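Local coordinates for protein agmatine N-acetyltransferase (Drosophila melanogaster, PDB 7CIW) that transfers the acetyl group of acetyl-CoA to the amine of agmatine and probably also acylates arylalkylamines such as dopamine and serotonin, at residues E33-H41 and V199-E207. The protein carries 1 engineered substitution. Numbering follows the deposited sequence.
Sequences EEPLTAGTH and VIRPPPPHE. With G0R (N-(4-carbamimidamidobutyl)ethanamide), chain C; COA (coenzyme A), chain B.
P35 and H206 meet where the short helix 35-38 of this GNAT-fold enzyme rests on the proline-rich loop between strands 181-187 and 208-215. The contact is CH-pi. P35 CG sits over one face of the H206 imidazole, 3.8 Å from its centroid, and P205 CD lies over the opposite face. H206 ND1 is hydrogen-bonded to V169 N, which helps to fix the ring.

Apolar contacts continue along the helix and just past it. P35 CB meets P202 CB. L36 CD2 touches I200 CG2 at 3.7 Å. I200 CD1 reaches T40 CG2, while L106 of helix 99-114 also packs on L36 and I200. A38 CB approaches P203 CD more loosely.

One backbone hydrogen bond joins the segments just past the helix. R201 N donates to G39 O at 3.1 Å, almost straight at 178°. G39 CA lies 3.2 Å from R201 O in a CA-H...O contact; a CB at G39 would clash with the loop.

The start of the helix also faces the bound product. E34 is the N-cap. Its CG is anti to the backbone N (chi1 -168°) and the chain then bends, which brings the carboxylate back over the helix start. OE2 accepts from L36 N and from T167 OG1. OE1 accepts from both T37 N and T37 OG1. Without this carboxylate, as with an alanine here, L36 N and T37 N would probably lose their capping acceptor and T37 OG1 would be freer to turn from the acetylagmatine guanidinium. In the complex T37 OG1 accepts a weak bond from G0R N12 at 3.2 Å and donates to E34 OE1 at 2.6 Å.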
# COMPACT_ATOMS: atom_id res chain seq x y z
N GLU A 33 -9.04 -8.56 3.54
CA GLU A 33 -9.85 -7.97 2.47
C GLU A 33 -9.02 -7.32 1.36
O GLU A 33 -9.59 -7.00 0.31
CB GLU A 33 -10.81 -6.93 3.05
CG GLU A 33 -11.72 -7.48 4.13
CD GLU A 33 -12.43 -6.38 4.89
OE1 GLU A 33 -13.33 -5.74 4.30
OE2 GLU A 33 -12.08 -6.16 6.07
N GLU A 34 -7.73 -7.13 1.56
CA GLU A 34 -6.91 -6.57 0.49
C GLU A 34 -6.92 -7.51 -0.71
O GLU A 34 -6.67 -8.72 -0.55
CB GLU A 34 -5.49 -6.34 0.99
CG GLU A 34 -4.65 -5.50 0.04
CD GLU A 34 -4.10 -6.33 -1.08
OE1 GLU A 34 -3.56 -7.42 -0.80
OE2 GLU A 34 -4.23 -5.92 -2.26
N PRO A 35 -7.24 -7.03 -1.91
CA PRO A 35 -7.49 -7.96 -3.03
C PRO A 35 -6.34 -8.89 -3.39
O PRO A 35 -6.61 -10.06 -3.68
CB PRO A 35 -7.84 -7.01 -4.18
CG PRO A 35 -8.55 -5.88 -3.49
CD PRO A 35 -7.77 -5.68 -2.20
N LEU A 36 -5.07 -8.45 -3.40
CA LEU A 36 -4.00 -9.42 -3.73
C LEU A 36 -3.89 -10.50 -2.66
O LEU A 36 -3.68 -11.67 -2.98
CB LEU A 36 -2.65 -8.73 -3.89
CG LEU A 36 -2.58 -7.57 -4.86
CD1 LEU A 36 -1.11 -7.19 -5.09
CD2 LEU A 36 -3.28 -7.94 -6.17
N THR A 37 -3.99 -10.11 -1.39
CA THR A 37 -3.93 -11.07 -0.30
C THR A 37 -5.14 -12.00 -0.30
O THR A 37 -5.00 -13.20 -0.09
CB THR A 37 -3.81 -10.32 1.03
OG1 THR A 37 -2.89 -9.24 0.88
CG2 THR A 37 -3.30 -11.25 2.14
N ALA A 38 -6.33 -11.45 -0.55
CA ALA A 38 -7.53 -12.28 -0.59
C ALA A 38 -7.57 -13.14 -1.84
O ALA A 38 -8.27 -14.17 -1.84
CB ALA A 38 -8.78 -11.40 -0.53
N GLY A 39 -6.85 -12.77 -2.88
CA GLY A 39 -6.84 -13.48 -4.14
C GLY A 39 -5.73 -14.50 -4.29
O GLY A 39 -5.56 -15.05 -5.38
N THR A 40 -4.97 -14.76 -3.23
CA THR A 40 -3.92 -15.76 -3.22
C THR A 40 -4.12 -16.63 -1.98
O THR A 40 -4.98 -16.35 -1.14
CB THR A 40 -2.52 -15.10 -3.21
OG1 THR A 40 -2.50 -14.07 -2.22
CG2 THR A 40 -2.21 -14.49 -4.57
N HIS A 41 -3.33 -17.69 -1.88
CA HIS A 41 -3.56 -18.70 -0.85
C HIS A 41 -2.23 -19.08 -0.20
O HIS A 41 -1.19 -19.04 -0.86
CB HIS A 41 -4.24 -19.94 -1.44
CG HIS A 41 -5.46 -19.60 -2.23
ND1 HIS A 41 -6.70 -19.45 -1.64
CD2 HIS A 41 -5.63 -19.33 -3.54
CE1 HIS A 41 -7.58 -19.12 -2.57
NE2 HIS A 41 -6.96 -19.04 -3.73
N VAL A 199 -2.58 -15.31 -11.74
CA VAL A 199 -1.86 -15.21 -10.47
C VAL A 199 -2.82 -14.82 -9.35
O VAL A 199 -2.91 -15.51 -8.32
CB VAL A 199 -0.69 -14.23 -10.59
CG1 VAL A 199 -0.07 -13.99 -9.22
CG2 VAL A 199 0.35 -14.79 -11.55
N ILE A 200 -3.53 -13.72 -9.52
CA ILE A 200 -4.40 -13.16 -8.49
C ILE A 200 -5.84 -13.35 -8.92
O ILE A 200 -6.20 -12.98 -10.04
CB ILE A 200 -4.10 -11.67 -8.25
CG1 ILE A 200 -2.60 -11.40 -8.31
CG2 ILE A 200 -4.69 -11.23 -6.93
CD1 ILE A 200 -1.88 -11.74 -7.04
N ARG A 201 -6.67 -13.92 -8.03
CA ARG A 201 -8.11 -14.03 -8.27
C ARG A 201 -8.86 -13.37 -7.11
O ARG A 201 -9.30 -14.06 -6.18
CB ARG A 201 -8.55 -15.48 -8.43
CG ARG A 201 -9.90 -15.58 -9.15
CD ARG A 201 -10.69 -16.81 -8.70
NE ARG A 201 -10.40 -17.97 -9.53
CZ ARG A 201 -10.59 -19.22 -9.14
NH1 ARG A 201 -11.07 -19.47 -7.93
NH2 ARG A 201 -10.29 -20.23 -9.96
N PRO A 202 -9.01 -12.05 -7.13
CA PRO A 202 -9.63 -11.36 -6.00
C PRO A 202 -11.13 -11.30 -6.14
O PRO A 202 -11.67 -11.46 -7.25
CB PRO A 202 -9.01 -9.95 -6.08
CG PRO A 202 -8.71 -9.77 -7.51
CD PRO A 202 -8.46 -11.12 -8.12
N PRO A 203 -11.85 -11.05 -5.05
CA PRO A 203 -13.30 -10.90 -5.12
C PRO A 203 -13.69 -9.68 -5.94
O PRO A 203 -13.08 -8.61 -5.80
CB PRO A 203 -13.72 -10.71 -3.65
CG PRO A 203 -12.56 -11.20 -2.84
CD PRO A 203 -11.34 -10.97 -3.67
N PRO A 204 -14.69 -9.79 -6.81
CA PRO A 204 -15.31 -8.58 -7.34
C PRO A 204 -15.78 -7.69 -6.21
O PRO A 204 -16.09 -8.18 -5.11
CB PRO A 204 -16.48 -9.12 -8.17
CG PRO A 204 -15.98 -10.45 -8.66
CD PRO A 204 -15.18 -11.00 -7.49
N PRO A 205 -15.86 -6.37 -6.43
CA PRO A 205 -15.73 -5.63 -7.69
C PRO A 205 -14.30 -5.30 -8.12
O PRO A 205 -14.12 -4.51 -9.04
CB PRO A 205 -16.50 -4.35 -7.39
CG PRO A 205 -16.23 -4.11 -5.92
CD PRO A 205 -16.08 -5.47 -5.28
N HIS A 206 -13.30 -5.89 -7.47
CA HIS A 206 -11.90 -5.53 -7.72
C HIS A 206 -11.41 -6.28 -8.95
O HIS A 206 -10.95 -7.42 -8.86
CB HIS A 206 -11.06 -5.84 -6.50
CG HIS A 206 -11.68 -5.36 -5.23
ND1 HIS A 206 -11.89 -4.02 -4.97
CD2 HIS A 206 -12.17 -6.04 -4.16
CE1 HIS A 206 -12.47 -3.90 -3.79
NE2 HIS A 206 -12.65 -5.10 -3.28
N GLU A 207 -11.49 -5.62 -10.10
CA GLU A 207 -11.12 -6.23 -11.37
C GLU A 207 -9.72 -5.88 -11.83
O GLU A 207 -9.22 -6.53 -12.76
CB GLU A 207 -12.10 -5.81 -12.47
CG GLU A 207 -13.54 -6.10 -12.18
CD GLU A 207 -14.44 -5.53 -13.27
OE1 GLU A 207 -14.22 -5.87 -14.45
OE2 GLU A 207 -15.35 -4.74 -12.94
C10 G0R C . 0.94 -6.98 0.44
N12 G0R C . 0.10 -8.17 0.53
C1 G0R C . -2.28 0.81 -0.59
C2 G0R C . -2.40 -0.71 -0.67
C5 G0R C . -2.05 -2.84 -1.99
C6 G0R C . -0.68 -3.49 -1.79
C7 G0R C . -0.69 -4.99 -2.11
C8 G0R C . -0.69 -5.93 -0.90
N4 G0R C . -1.95 -1.39 -1.87
N9 G0R C . 0.58 -5.97 -0.21
N11 G0R C . 2.21 -6.94 1.13
O3 G0R C . -2.85 -1.32 0.24
N1A COA B . -16.34 -2.33 1.32
C2A COA B . -17.56 -1.77 1.05
N3A COA B . -17.71 -0.40 1.07
C4A COA B . -16.67 0.40 1.35
C5A COA B . -15.48 -0.16 1.62
C6A COA B . -15.33 -1.53 1.60
N6A COA B . -14.24 -2.58 1.81
N7A COA B . -14.58 0.82 1.88
C8A COA B . -15.21 2.00 1.77
N9A COA B . -16.48 1.74 1.44
C1B COA B . -17.57 2.49 1.25
C2B COA B . -17.82 3.25 2.58
O2B COA B . -18.57 2.44 3.56
C3B COA B . -18.43 4.40 2.22
O3B COA B . -19.82 4.26 1.83
P3B COA B . -21.10 4.45 2.88
O7A COA B . -20.75 5.46 3.95
O8A COA B . -22.36 4.84 2.08
O9A COA B . -21.31 3.08 3.50
C4B COA B . -17.71 4.80 0.81
O4B COA B . -17.27 3.67 0.27
C5B COA B . -16.60 5.81 1.01
O5B COA B . -15.86 5.41 2.15
P1A COA B . -14.29 5.96 2.39
O1A COA B . -13.66 6.57 1.14
O2A COA B . -14.27 6.90 3.59
O3A COA B . -13.45 4.59 2.72
P2A COA B . -12.42 4.33 3.97
O4A COA B . -13.18 4.29 5.26
O5A COA B . -11.32 5.36 3.94
O6A COA B . -11.87 2.82 3.59
CBP COA B . -10.30 1.46 2.58
CCP COA B . -11.22 2.64 2.38
CDP COA B . -9.15 1.92 3.53
CEP COA B . -9.71 1.02 1.23
CAP COA B . -11.11 0.31 3.15
OAP COA B . -12.03 -0.13 2.17
C9P COA B . -10.27 -0.91 3.58
O9P COA B . -9.64 -0.93 4.60
N8P COA B . -10.29 -2.08 2.73
C7P COA B . -9.56 -3.31 3.10
C6P COA B . -8.00 -3.26 2.83
C5P COA B . -7.81 -2.75 1.42
O5P COA B . -8.34 -3.27 0.48
N4P COA B . -6.93 -1.56 1.29
C3P COA B . -6.66 -0.88 0.03
C2P COA B . -5.86 -1.72 -0.96
S1P COA B . -5.52 -0.50 -2.26